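Local coordinates for protein glutathione S-transferase enzyme with thioredoxin-like domain (Bradyrhizobium sp., PDB 4MF7) that probably catalyses the conjugation of glutathione, through its thiol, to electrophilic substrates, as expected of a dimeric glutathione S-transferase, at residues S27-T32 / D104-L109; I115-A120 / Q136-L141; K180-V185 / L209-N214; A188-R193 / P234-R239; Q194-A199 / I203-T208. One frame throughout, in Å; residues are numbered along the deposited sequence.

Contact 1 of 5, residues S27-T32 / D104-L109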
# COMPACT_ATOMS: atom_id res chain seq x y z
N SER A 27 -26.42 -8.31 -8.59
CA SER A 27 -26.88 -9.60 -8.05
C SER A 27 -25.83 -10.71 -8.13
O SER A 27 -25.84 -11.64 -7.33
CB SER A 27 -28.14 -10.05 -8.80
OG SER A 27 -28.68 -8.97 -9.53
N SER A 28 -24.91 -10.60 -9.10
CA SER A 28 -23.80 -11.55 -9.19
C SER A 28 -22.74 -11.35 -8.09
O SER A 28 -21.77 -12.10 -8.03
CB SER A 28 -23.11 -11.44 -10.55
OG SER A 28 -22.51 -10.16 -10.72
N PHE A 29 -22.91 -10.31 -7.26
CA PHE A 29 -22.05 -10.09 -6.09
C PHE A 29 -22.75 -10.57 -4.83
O PHE A 29 -23.69 -9.92 -4.37
CB PHE A 29 -21.69 -8.61 -5.97
CG PHE A 29 -20.81 -8.13 -7.08
CD1 PHE A 29 -21.34 -7.74 -8.30
CD2 PHE A 29 -19.43 -8.09 -6.91
CE1 PHE A 29 -20.52 -7.29 -9.32
CE2 PHE A 29 -18.61 -7.64 -7.93
CZ PHE A 29 -19.15 -7.25 -9.14
N PRO A 30 -22.29 -11.71 -4.26
CA PRO A 30 -23.00 -12.29 -3.10
C PRO A 30 -23.07 -11.41 -1.85
O PRO A 30 -23.96 -11.62 -1.01
CB PRO A 30 -22.23 -13.58 -2.81
CG PRO A 30 -21.53 -13.92 -4.08
CD PRO A 30 -21.21 -12.60 -4.73
N ILE A 31 -22.17 -10.44 -1.71
CA ILE A 31 -22.25 -9.51 -0.59
C ILE A 31 -23.61 -8.79 -0.54
O ILE A 31 -24.12 -8.47 0.55
CB ILE A 31 -21.06 -8.49 -0.56
CG1 ILE A 31 -20.99 -7.81 0.81
CG2 ILE A 31 -21.11 -7.53 -1.74
CD1 ILE A 31 -19.73 -6.98 1.03
N THR A 32 -24.19 -8.54 -1.72
CA THR A 32 -25.49 -7.85 -1.80
C THR A 32 -26.68 -8.65 -1.23
O THR A 32 -27.75 -8.06 -1.04
CB THR A 32 -25.82 -7.41 -3.23
OG1 THR A 32 -25.96 -8.56 -4.08
CG2 THR A 32 -24.74 -6.50 -3.76
N ASP A 104 -18.00 -0.18 -18.47
CA ASP A 104 -19.37 -0.20 -17.93
C ASP A 104 -19.84 -1.57 -17.41
O ASP A 104 -20.97 -1.98 -17.67
CB ASP A 104 -20.35 0.36 -18.97
CG ASP A 104 -20.10 1.83 -19.27
OD1 ASP A 104 -20.35 2.67 -18.39
OD2 ASP A 104 -19.65 2.14 -20.39
N LYS A 105 -18.96 -2.26 -16.69
CA LYS A 105 -19.32 -3.46 -15.93
C LYS A 105 -19.02 -3.12 -14.46
O LYS A 105 -18.17 -2.24 -14.23
CB LYS A 105 -18.46 -4.65 -16.36
CG LYS A 105 -18.48 -4.93 -17.85
CD LYS A 105 -17.59 -6.09 -18.24
CE LYS A 105 -17.61 -6.30 -19.75
NZ LYS A 105 -17.10 -7.64 -20.16
N PRO A 106 -19.71 -3.76 -13.51
CA PRO A 106 -19.39 -3.50 -12.10
C PRO A 106 -17.99 -4.01 -11.77
O PRO A 106 -17.53 -5.01 -12.31
CB PRO A 106 -20.40 -4.33 -11.34
CG PRO A 106 -21.50 -4.61 -12.31
CD PRO A 106 -20.82 -4.71 -13.63
N LEU A 107 -17.34 -3.32 -10.85
CA LEU A 107 -15.99 -3.67 -10.41
C LEU A 107 -15.99 -3.71 -8.89
O LEU A 107 -16.32 -2.70 -8.26
CB LEU A 107 -15.01 -2.64 -10.88
CG LEU A 107 -13.58 -2.86 -10.35
CD1 LEU A 107 -13.01 -4.14 -10.95
CD2 LEU A 107 -12.70 -1.67 -10.64
N GLY A 108 -15.63 -4.86 -8.31
CA GLY A 108 -15.46 -4.97 -6.87
C GLY A 108 -14.00 -4.76 -6.54
O GLY A 108 -13.12 -5.28 -7.23
N LEU A 109 -13.73 -3.97 -5.52
CA LEU A 109 -12.36 -3.61 -5.24
C LEU A 109 -12.17 -3.44 -3.73
O LEU A 109 -12.99 -2.84 -3.07
CB LEU A 109 -12.01 -2.32 -5.99
CG LEU A 109 -10.56 -1.98 -6.29
CD1 LEU A 109 -9.96 -3.00 -7.25
CD2 LEU A 109 -10.48 -0.57 -6.86
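Beside strand 107-110, the outermost strand at one side of the thioredoxin-like sheet, the ring of Phe29 rests on Pro106 and the backbone of Gly108. The distal half of the phenyl does the touching: Phe29 CE1 comes 3.6 Å from Pro106 CB and 4.1 Å from Pro106 CG, with Phe29 CZ 3.9 Å from Pro106 CB. The proline meets the ring obliquely. On the other flank Phe29 CE2 reaches to 4.1 Å from Gly108 N, and the glycine lets the aromatic carbon come down onto the strand itself. With CG anti to its own carbonyl carbon (chi1 -67°), the ring is carried across to the strand, where it also touches Ile97 of the adjoining strand. Behind it the chain is folded back tightly: Phe29 O accepts from Thr32 N (3.0 Å) and Thr32 OG1 (2.7 Å), a hydroxyl also hydrogen-bonded with Leu26 O, where the chain enters the short helix 31-34. Leu107, whose side chain leaves by the opposite side of the strand, packs instead on Tyr118 and on Ala132 of the second subunit. An N-terminal segment thus covers part of the antiparallel pair 95-98 and 107-110, the hairpin that ends the sheet of the glutathione transferase thioredoxin fold.

Contact 2 of 5, residues I115-A120 / Q136-L141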
# COMPACT_ATOMS: atom_id res chain seq x y z
N ILE A 115 -8.25 1.59 -3.89
CA ILE A 115 -9.55 2.25 -4.04
C ILE A 115 -9.36 3.74 -4.27
O ILE A 115 -10.05 4.33 -5.11
CB ILE A 115 -10.52 1.96 -2.85
CG1 ILE A 115 -10.97 0.49 -2.82
CG2 ILE A 115 -11.76 2.87 -2.96
CD1 ILE A 115 -11.52 0.06 -1.49
N LEU A 116 -8.49 4.38 -3.47
CA LEU A 116 -8.20 5.79 -3.61
C LEU A 116 -7.64 6.09 -4.98
O LEU A 116 -8.06 7.03 -5.62
CB LEU A 116 -7.25 6.31 -2.53
CG LEU A 116 -7.75 6.41 -1.08
CD1 LEU A 116 -6.69 6.99 -0.16
CD2 LEU A 116 -9.00 7.24 -1.01
N GLN A 117 -6.72 5.27 -5.45
CA GLN A 117 -6.21 5.48 -6.80
C GLN A 117 -7.28 5.32 -7.87
O GLN A 117 -7.34 6.14 -8.80
CB GLN A 117 -5.07 4.53 -7.12
CG GLN A 117 -3.81 4.82 -6.34
CD GLN A 117 -2.66 3.95 -6.81
OE1 GLN A 117 -2.21 4.08 -7.96
NE2 GLN A 117 -2.18 3.08 -5.95
N TYR A 118 -8.07 4.27 -7.76
CA TYR A 118 -9.17 3.99 -8.68
C TYR A 118 -10.14 5.18 -8.77
O TYR A 118 -10.49 5.64 -9.88
CB TYR A 118 -9.94 2.74 -8.28
CG TYR A 118 -11.21 2.55 -9.07
CD1 TYR A 118 -11.16 2.15 -10.39
CD2 TYR A 118 -12.45 2.86 -8.52
CE1 TYR A 118 -12.30 2.02 -11.14
CE2 TYR A 118 -13.62 2.72 -9.26
CZ TYR A 118 -13.52 2.32 -10.58
OH TYR A 118 -14.65 2.16 -11.35
N LEU A 119 -10.56 5.67 -7.61
CA LEU A 119 -11.47 6.83 -7.56
C LEU A 119 -10.84 8.13 -8.07
O LEU A 119 -11.51 8.92 -8.70
CB LEU A 119 -12.06 7.00 -6.15
CG LEU A 119 -12.93 5.87 -5.62
CD1 LEU A 119 -13.32 6.15 -4.19
CD2 LEU A 119 -14.18 5.59 -6.47
N ALA A 120 -9.54 8.35 -7.84
CA ALA A 120 -8.83 9.50 -8.37
C ALA A 120 -8.84 9.47 -9.90
O ALA A 120 -9.06 10.49 -10.55
CB ALA A 120 -7.41 9.57 -7.85
N GLN A 136 4.99 10.51 -6.48
CA GLN A 136 5.32 10.80 -5.10
C GLN A 136 4.09 10.75 -4.21
O GLN A 136 4.19 10.32 -3.07
CB GLN A 136 6.01 12.15 -4.96
CG GLN A 136 7.46 12.13 -5.42
CD GLN A 136 8.12 13.48 -5.21
OE1 GLN A 136 7.57 14.51 -5.60
NE2 GLN A 136 9.30 13.47 -4.61
N THR A 137 2.95 11.19 -4.74
CA THR A 137 1.67 11.12 -4.01
C THR A 137 1.36 9.69 -3.50
O THR A 137 0.92 9.51 -2.37
CB THR A 137 0.50 11.62 -4.87
OG1 THR A 137 0.81 12.94 -5.36
CG2 THR A 137 -0.81 11.65 -4.03
N LEU A 138 1.61 8.69 -4.34
CA LEU A 138 1.33 7.30 -4.00
C LEU A 138 2.11 6.78 -2.79
O LEU A 138 1.65 5.84 -2.12
CB LEU A 138 1.61 6.39 -5.21
CG LEU A 138 0.85 6.69 -6.51
CD1 LEU A 138 0.95 5.46 -7.40
CD2 LEU A 138 -0.62 7.06 -6.28
N GLN A 139 3.26 7.38 -2.51
CA GLN A 139 4.08 6.99 -1.38
C GLN A 139 3.27 7.08 -0.08
O GLN A 139 3.49 6.32 0.83
CB GLN A 139 5.32 7.85 -1.24
CG GLN A 139 6.28 7.81 -2.44
CD GLN A 139 7.38 8.84 -2.34
OE1 GLN A 139 8.57 8.53 -2.53
NE2 GLN A 139 6.99 10.09 -2.06
N TRP A 140 2.34 8.04 -0.02
CA TRP A 140 1.61 8.36 1.22
C TRP A 140 0.37 7.52 1.46
O TRP A 140 -0.26 7.69 2.48
CB TRP A 140 1.24 9.84 1.22
CG TRP A 140 2.46 10.65 1.19
CD1 TRP A 140 3.13 11.14 0.06
CD2 TRP A 140 3.25 11.04 2.31
NE1 TRP A 140 4.27 11.77 0.44
CE2 TRP A 140 4.37 11.74 1.81
CE3 TRP A 140 3.12 10.85 3.70
CZ2 TRP A 140 5.35 12.27 2.65
CZ3 TRP A 140 4.11 11.39 4.54
CH2 TRP A 140 5.21 12.09 4.00
N LEU A 141 0.03 6.61 0.54
CA LEU A 141 -1.16 5.80 0.71
C LEU A 141 -0.95 4.66 1.70
O LEU A 141 -1.90 4.07 2.10
CB LEU A 141 -1.66 5.24 -0.61
CG LEU A 141 -1.94 6.32 -1.63
CD1 LEU A 141 -2.36 5.65 -2.92
CD2 LEU A 141 -3.04 7.28 -1.14
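Leu141 bridges Leu116 and Gln117 where the two domains of the glutathione transferase fold meet, joining helix 112-123 of the thioredoxin-like domain to the turns after helix 131-138. Its CB points at the facing helix, and with CG anti to the carbonyl carbon (chi1 -56°) the side chain divides its two methyls between neighbouring residues. One branch, Leu141 CD1, lies 3.8 Å from Gln117 CG; the other, Leu141 CD2, lies 3.8 Å from Leu116 CD1. The side chains run obliquely past one another, so that contact is made by methyl ends on one side and by the methylene stem of the glutamine on the other. Beyond them Ala207 of helix 203-215 touches both Leu116 and Leu141, closing this buried apolar layer from the helical domain. One turn earlier, Leu138 crosses Gln117 at about a right angle. This part also belongs to the dimer interface: Leu138 packs on Gln117 of the second subunit, while Gln117 and Tyr118 meet Trp135 of that subunit, the latter pair edge to face. Both Leu138 methyls come to the end of the glutamine stem from one side, Leu138 CD2 standing 3.9 Å from Gln117 CG and 3.8 Å from Gln117 CD.

Contact 3 of 5, residues K180-V185 / L209-N214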
# COMPACT_ATOMS: atom_id res chain seq x y z
N LYS A 180 4.68 8.78 17.51
CA LYS A 180 5.60 9.92 17.53
C LYS A 180 6.54 9.90 16.34
O LYS A 180 6.81 10.93 15.75
CB LYS A 180 6.40 9.97 18.83
CG LYS A 180 5.57 10.45 20.03
CD LYS A 180 6.43 10.74 21.26
CE LYS A 180 6.95 12.16 21.24
NZ LYS A 180 7.72 12.50 22.46
N ARG A 181 7.04 8.72 15.99
CA ARG A 181 7.97 8.61 14.87
C ARG A 181 7.27 9.01 13.57
O ARG A 181 7.82 9.78 12.78
CB ARG A 181 8.54 7.19 14.76
CG ARG A 181 9.72 7.08 13.79
CD ARG A 181 10.04 5.63 13.42
NE ARG A 181 8.96 5.02 12.64
CZ ARG A 181 8.73 5.25 11.35
NH1 ARG A 181 9.50 6.07 10.64
NH2 ARG A 181 7.70 4.65 10.76
N LEU A 182 6.05 8.50 13.36
CA LEU A 182 5.24 8.84 12.18
C LEU A 182 4.86 10.31 12.12
O LEU A 182 4.96 10.97 11.09
CB LEU A 182 3.97 8.00 12.15
CG LEU A 182 3.85 6.67 11.39
CD1 LEU A 182 5.17 6.08 10.93
CD2 LEU A 182 3.05 5.67 12.22
N LEU A 183 4.40 10.85 13.24
CA LEU A 183 4.11 12.28 13.30
C LEU A 183 5.33 13.11 12.95
O LEU A 183 5.19 14.17 12.36
CB LEU A 183 3.62 12.67 14.70
CG LEU A 183 2.19 12.26 15.05
CD1 LEU A 183 1.96 12.48 16.55
CD2 LEU A 183 1.15 12.99 14.24
N GLY A 184 6.52 12.65 13.35
CA GLY A 184 7.78 13.37 13.05
C GLY A 184 8.08 13.43 11.55
O GLY A 184 8.49 14.47 11.03
N VAL A 185 7.84 12.33 10.87
CA VAL A 185 7.95 12.28 9.41
C VAL A 185 6.98 13.25 8.76
O VAL A 185 7.38 14.04 7.91
CB VAL A 185 7.74 10.85 8.89
CG1 VAL A 185 7.67 10.82 7.36
CG2 VAL A 185 8.88 9.97 9.39
N LEU A 209 -5.35 12.08 6.99
CA LEU A 209 -6.05 12.96 7.95
C LEU A 209 -6.79 12.18 9.03
O LEU A 209 -6.73 12.54 10.21
CB LEU A 209 -7.04 13.86 7.22
CG LEU A 209 -6.45 15.09 6.56
CD1 LEU A 209 -7.46 15.70 5.58
CD2 LEU A 209 -6.03 16.12 7.61
N GLY A 210 -7.53 11.14 8.64
CA GLY A 210 -8.34 10.38 9.58
C GLY A 210 -7.51 9.67 10.63
O GLY A 210 -7.86 9.61 11.82
N TRP A 211 -6.38 9.14 10.20
CA TRP A 211 -5.46 8.47 11.10
C TRP A 211 -4.94 9.42 12.19
O TRP A 211 -4.95 9.09 13.37
CB TRP A 211 -4.30 7.81 10.36
CG TRP A 211 -3.11 7.52 11.27
CD1 TRP A 211 -3.03 6.54 12.22
CD2 TRP A 211 -1.87 8.23 11.31
NE1 TRP A 211 -1.80 6.60 12.85
CE2 TRP A 211 -1.08 7.63 12.31
CE3 TRP A 211 -1.35 9.32 10.60
CZ2 TRP A 211 0.21 8.08 12.62
CZ3 TRP A 211 -0.07 9.76 10.91
CH2 TRP A 211 0.68 9.15 11.91
N VAL A 212 -4.45 10.58 11.78
CA VAL A 212 -4.00 11.57 12.76
C VAL A 212 -5.14 12.02 13.69
O VAL A 212 -4.97 12.10 14.92
CB VAL A 212 -3.38 12.82 12.09
CG1 VAL A 212 -2.87 13.78 13.15
CG2 VAL A 212 -2.24 12.43 11.15
N ARG A 213 -6.29 12.34 13.11
CA ARG A 213 -7.50 12.69 13.90
C ARG A 213 -7.80 11.67 14.99
O ARG A 213 -8.08 12.02 16.15
CB ARG A 213 -8.68 12.92 12.98
CG ARG A 213 -9.88 13.55 13.65
CD ARG A 213 -10.95 12.51 13.89
NE ARG A 213 -12.26 13.11 14.08
CZ ARG A 213 -13.40 12.43 14.09
NH1 ARG A 213 -13.38 11.10 13.91
NH2 ARG A 213 -14.55 13.06 14.27
N ASN A 214 -7.71 10.40 14.64
CA ASN A 214 -8.00 9.31 15.57
C ASN A 214 -6.90 9.10 16.61
O ASN A 214 -7.16 8.72 17.76
CB ASN A 214 -8.23 8.01 14.79
CG ASN A 214 -8.64 6.86 15.68
OD1 ASN A 214 -9.78 6.77 16.11
ND2 ASN A 214 -7.70 5.97 15.97
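Trp211 sends its indole toward Leu182 because its CG stands anti to the backbone N (chi1 161°), so the benzo end of the ring system leads across to the neighbouring helix. Leu182 answers with a first torsion displaced from the staggered value (chi1 -94°) and a second that is nearly eclipsed, which lays CB and CD2 beside the ring. Trp211 CH2 comes to 3.5 Å from Leu182 CB, and Trp211 CZ2 sits 3.7 Å from Leu182 CD2 and 3.8 Å from Leu182 CB. The leucine therefore lies along the outer bond of the six-membered ring, obliquely placed. At the edge of the same ring, near its plane, the backbone Leu183 N is 4.3 Å from Trp211 CH2. A second, looser pair completes the contact where Leu183 CD2 stands 4.2 Å from Val212 CG1. The short helical segments run roughly against each other, at 133° between their directions, with axes 12.1 Å apart; the long aromatic side chain spans that separation. Leu186, one turn on, touches both Trp211 and Val212, while Val233 and Trp236 of helix 232-241 press on Leu183 and Val212 respectively. No hydrogen bond or ion pair joins the two segments, so their mutual hold rests on dispersion and on the exclusion of water from apolar surfaces, with the shapes of leucine and indole setting the fit.

Contact 4 of 5, residues A188-R193 / P234-R239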
# COMPACT_ATOMS: atom_id res chain seq x y z
N ALA A 188 8.03 16.90 9.34
CA ALA A 188 9.14 17.25 8.43
C ALA A 188 8.63 17.52 7.01
O ALA A 188 9.07 18.49 6.38
CB ALA A 188 10.21 16.15 8.43
N ARG A 189 7.70 16.70 6.52
CA ARG A 189 7.12 16.91 5.20
C ARG A 189 6.32 18.19 5.12
O ARG A 189 6.37 18.87 4.11
CB ARG A 189 6.22 15.72 4.79
CG ARG A 189 5.55 15.85 3.44
CD ARG A 189 6.58 15.85 2.31
NE ARG A 189 5.91 16.07 1.03
CZ ARG A 189 6.52 16.18 -0.13
NH1 ARG A 189 7.84 16.07 -0.19
NH2 ARG A 189 5.82 16.39 -1.24
N LEU A 190 5.55 18.52 6.16
CA LEU A 190 4.59 19.61 6.08
C LEU A 190 5.20 20.98 6.43
O LEU A 190 4.52 22.00 6.36
CB LEU A 190 3.37 19.30 6.97
CG LEU A 190 2.42 18.21 6.48
CD1 LEU A 190 1.48 17.75 7.59
CD2 LEU A 190 1.63 18.67 5.26
N ASP A 191 6.47 21.00 6.82
CA ASP A 191 7.16 22.27 7.07
C ASP A 191 7.27 23.02 5.75
O ASP A 191 7.98 22.58 4.83
CB ASP A 191 8.54 22.00 7.67
CG ASP A 191 9.23 23.26 8.17
OD1 ASP A 191 8.71 24.38 7.98
OD2 ASP A 191 10.31 23.11 8.77
N GLY A 192 6.53 24.11 5.65
CA GLY A 192 6.49 24.94 4.45
C GLY A 192 5.58 24.43 3.36
O GLY A 192 5.74 24.83 2.20
N ARG A 193 4.65 23.54 3.70
CA ARG A 193 3.68 23.03 2.74
C ARG A 193 2.28 23.15 3.29
O ARG A 193 2.04 22.85 4.46
CB ARG A 193 3.94 21.55 2.39
CG ARG A 193 5.24 21.31 1.64
CD ARG A 193 5.34 19.89 1.13
NE ARG A 193 6.49 19.71 0.24
CZ ARG A 193 7.72 19.41 0.63
NH1 ARG A 193 8.02 19.23 1.90
NH2 ARG A 193 8.68 19.29 -0.29
N PRO A 234 -0.37 19.96 13.35
CA PRO A 234 -1.61 20.56 13.89
C PRO A 234 -2.30 21.53 12.94
O PRO A 234 -3.52 21.50 12.79
CB PRO A 234 -1.12 21.27 15.18
CG PRO A 234 0.07 20.51 15.59
CD PRO A 234 0.73 20.02 14.32
N ALA A 235 -1.52 22.36 12.25
CA ALA A 235 -2.07 23.32 11.30
C ALA A 235 -2.68 22.62 10.07
O ALA A 235 -3.77 22.95 9.64
CB ALA A 235 -0.99 24.30 10.87
N TRP A 236 -1.97 21.64 9.54
CA TRP A 236 -2.49 20.86 8.43
C TRP A 236 -3.78 20.09 8.85
O TRP A 236 -4.74 20.06 8.09
CB TRP A 236 -1.41 19.90 7.94
CG TRP A 236 -1.84 18.76 7.10
CD1 TRP A 236 -1.95 18.72 5.76
CD2 TRP A 236 -2.06 17.40 7.57
NE1 TRP A 236 -2.28 17.44 5.34
CE2 TRP A 236 -2.36 16.62 6.44
CE3 TRP A 236 -2.08 16.81 8.84
CZ2 TRP A 236 -2.67 15.25 6.54
CZ3 TRP A 236 -2.36 15.43 8.95
CH2 TRP A 236 -2.67 14.69 7.78
N LEU A 237 -3.78 19.51 10.04
CA LEU A 237 -4.97 18.77 10.51
C LEU A 237 -6.17 19.72 10.56
O LEU A 237 -7.27 19.36 10.13
CB LEU A 237 -4.74 18.12 11.86
CG LEU A 237 -5.92 17.27 12.43
CD1 LEU A 237 -6.29 16.10 11.50
CD2 LEU A 237 -5.57 16.76 13.83
N GLU A 238 -5.94 20.93 11.08
CA GLU A 238 -6.97 21.98 11.13
C GLU A 238 -7.48 22.34 9.75
O GLU A 238 -8.68 22.44 9.54
CB GLU A 238 -6.40 23.27 11.76
CG GLU A 238 -6.90 23.64 13.14
CD GLU A 238 -6.92 25.14 13.36
OE1 GLU A 238 -7.69 25.61 14.21
OE2 GLU A 238 -6.17 25.88 12.68
N ARG A 239 -6.58 22.50 8.78
CA ARG A 239 -6.98 22.79 7.41
C ARG A 239 -7.85 21.65 6.85
O ARG A 239 -8.87 21.88 6.21
CB ARG A 239 -5.78 22.99 6.50
CG ARG A 239 -4.99 24.28 6.73
CD ARG A 239 -4.01 24.53 5.60
NE ARG A 239 -2.81 23.70 5.67
CZ ARG A 239 -1.78 23.91 6.50
NH1 ARG A 239 -0.74 23.10 6.47
NH2 ARG A 239 -1.79 24.94 7.36
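One face of the Trp236 indole is taken by Leu190, while at its edge NE1 bonds to Asp205 OD1. The leucine's CD1 stands 3.8 Å from the centroid of the five-membered ring, 26° off its normal, a CH-pi contact. Both methyls share the face: Leu190 CD1 is 3.5 Å from Trp236 CG, and Leu190 CD2 is 3.6 Å from Trp236 CD1. Nearby, the guanidinium of Arg239 lies over Trp236 CA and Ala235 O, its chain bent at chi3 (-77°). Its NH1 bonds to Gln194 O; Arg193 O is also close to Arg239 NH1, at 3.4 Å, but too poorly angled to count as a bond. The other two guanidiniums are laid face against face, offset, with Arg193 CZ over the plane of Arg189. Arg193 NH1 also gives an in-plane bond of 2.8 Å to Arg189 O, and the charges have further partners, Arg193 NE pairing with Asp198 and Arg189 NE with Ile196 O. The chain leaves helix 171-190 through a type II turn, Leu190 to Arg193, with Gly192 at positive phi. A helix end thereby packs on the side of helix 232-241, an element of the all-helical C-terminal domain of glutathione transferases.

Contact 5 of 5, residues Q194-A199 / I203-T208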
# COMPACT_ATOMS: atom_id res chain seq x y z
N GLN A 194 1.34 23.56 2.44
CA GLN A 194 -0.06 23.57 2.81
C GLN A 194 -0.59 22.13 2.97
O GLN A 194 -1.20 21.79 3.99
CB GLN A 194 -0.89 24.28 1.75
CG GLN A 194 -2.38 24.37 2.05
CD GLN A 194 -3.12 25.22 1.02
OE1 GLN A 194 -2.62 25.49 -0.06
NE2 GLN A 194 -4.33 25.63 1.37
N TRP A 195 -0.35 21.31 1.96
CA TRP A 195 -0.75 19.88 1.95
C TRP A 195 0.51 19.01 1.79
O TRP A 195 1.60 19.54 1.59
CB TRP A 195 -1.75 19.64 0.82
CG TRP A 195 -3.02 20.52 0.92
CD1 TRP A 195 -3.40 21.52 0.06
CD2 TRP A 195 -4.04 20.47 1.94
NE1 TRP A 195 -4.60 22.08 0.48
CE2 TRP A 195 -4.99 21.46 1.64
CE3 TRP A 195 -4.21 19.70 3.10
CZ2 TRP A 195 -6.12 21.69 2.43
CZ3 TRP A 195 -5.34 19.93 3.88
CH2 TRP A 195 -6.27 20.91 3.54
N ILE A 196 0.37 17.68 1.88
CA ILE A 196 1.51 16.80 1.73
C ILE A 196 2.21 17.07 0.38
O ILE A 196 3.43 17.04 0.32
CB ILE A 196 1.09 15.33 1.91
CG1 ILE A 196 0.80 15.07 3.40
CG2 ILE A 196 2.14 14.37 1.36
CD1 ILE A 196 0.03 13.81 3.66
N MET A 197 1.42 17.34 -0.65
CA MET A 197 1.93 17.65 -1.99
C MET A 197 1.80 19.16 -2.29
O MET A 197 1.32 19.58 -3.35
CB MET A 197 1.24 16.83 -3.05
CG MET A 197 1.28 15.33 -2.81
SD MET A 197 2.94 14.65 -2.55
CE MET A 197 3.72 14.98 -4.16
N ASP A 198 2.24 19.95 -1.33
CA ASP A 198 2.35 21.42 -1.47
C ASP A 198 1.00 22.05 -1.65
O ASP A 198 0.14 21.92 -0.76
CB ASP A 198 3.33 21.77 -2.60
CG ASP A 198 4.74 21.43 -2.24
OD1 ASP A 198 5.41 22.25 -1.58
OD2 ASP A 198 5.17 20.32 -2.60
N ALA A 199 0.79 22.75 -2.76
CA ALA A 199 -0.46 23.49 -2.95
C ALA A 199 -1.62 22.59 -3.29
O ALA A 199 -2.76 23.00 -3.20
CB ALA A 199 -0.30 24.57 -4.04
N ILE A 203 -5.13 12.68 -2.67
CA ILE A 203 -5.33 11.41 -1.98
C ILE A 203 -4.32 11.14 -0.85
O ILE A 203 -4.62 10.36 0.07
CB ILE A 203 -5.47 10.20 -2.94
CG1 ILE A 203 -4.20 9.96 -3.81
CG2 ILE A 203 -6.71 10.29 -3.76
CD1 ILE A 203 -4.30 8.72 -4.68
N ALA A 204 -3.14 11.77 -0.88
CA ALA A 204 -2.18 11.68 0.25
C ALA A 204 -2.75 12.23 1.57
O ALA A 204 -2.62 11.61 2.60
CB ALA A 204 -0.86 12.35 -0.07
N ASP A 205 -3.36 13.42 1.52
CA ASP A 205 -4.03 14.02 2.69
C ASP A 205 -5.27 13.20 3.09
O ASP A 205 -5.49 12.92 4.29
CB ASP A 205 -4.40 15.47 2.40
CG ASP A 205 -3.24 16.25 1.83
OD1 ASP A 205 -2.32 16.62 2.60
OD2 ASP A 205 -3.26 16.43 0.60
N ILE A 206 -6.03 12.78 2.09
CA ILE A 206 -7.24 11.99 2.30
C ILE A 206 -6.88 10.67 2.98
O ILE A 206 -7.63 10.19 3.81
CB ILE A 206 -8.02 11.80 0.98
CG1 ILE A 206 -8.52 13.16 0.47
CG2 ILE A 206 -9.15 10.78 1.09
CD1 ILE A 206 -9.03 13.12 -0.96
N ALA A 207 -5.71 10.11 2.66
CA ALA A 207 -5.29 8.85 3.26
C ALA A 207 -4.81 9.00 4.72
O ALA A 207 -4.80 8.03 5.46
CB ALA A 207 -4.18 8.22 2.43
N THR A 208 -4.39 10.19 5.12
CA THR A 208 -3.70 10.36 6.38
C THR A 208 -4.45 11.20 7.44
O THR A 208 -4.23 11.03 8.65
CB THR A 208 -2.31 10.97 6.13
OG1 THR A 208 -2.44 12.18 5.42
CG2 THR A 208 -1.50 10.04 5.26
O HOH W 1 -1.30 16.65 -1.02
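The chain corners through Ile196 to Ala199, closed by a backbone bond from Trp195 N to Asp198 O, and brings Ile196 CA within 6.3 Å of Asp205 CA on the first turn of helix 203-215. Ile196 N gives Asp205 OD1 a nearly straight bond (3.0 Å, 173°) on its syn lone pair, and the same oxygen accepts from Trp236 NE1. Asp205 OD2 takes a bond from a water 2.6 Å away, which in turn accepts from Met197 N, and another from Thr202 N. Four donors thus surround a buried carboxylate, consistent with its being ionised. Trp195 stands across it, the ring and carboxylate planes 66° apart, with Trp195 CE3 3.6 Å from Asp205 OD1 at the ring edge. Ile196 covers the helix alongside: Ile196 CG2 lies 3.9 Å from Ala204 CB, and Ile196 CD1 meets Thr208 OG1 tip to tip at 3.4 Å. That hydroxyl donates to Ala204 O (2.9 Å). At the helix start Thr202 OG1 receives Ala204 N, and Tyr201 packs on Ile206; with the Thr202-Asp205 bond, these resemble the N-capping box and hydrophobic staple characteristic of the C-terminal domain in glutathione transferases.

Overall arrangement
Contact 1 lies on the thioredoxin-like domain and contacts 3, 4 and 5 in the helical one, on opposite sides of the chain's centre, with centres 31 to 39 Å from contact 1. Contact 2 stands between: it touches contact 1, since strand 107-110 leads into helix 112-123, and it meets contact 5 through Trp140, the centres 11 Å apart. Contacts 1 and 2 close in series before the others open. Contact 5 is nested in the loops closed by contacts 3 and 4, which alternate along the chain and share helix 171-190; contacts 3 and 5 share helix 203-215. The helical domain is thus knitted by overlapping loops about its central helix, while contacts 1, 2 and 3 also reach the second subunit.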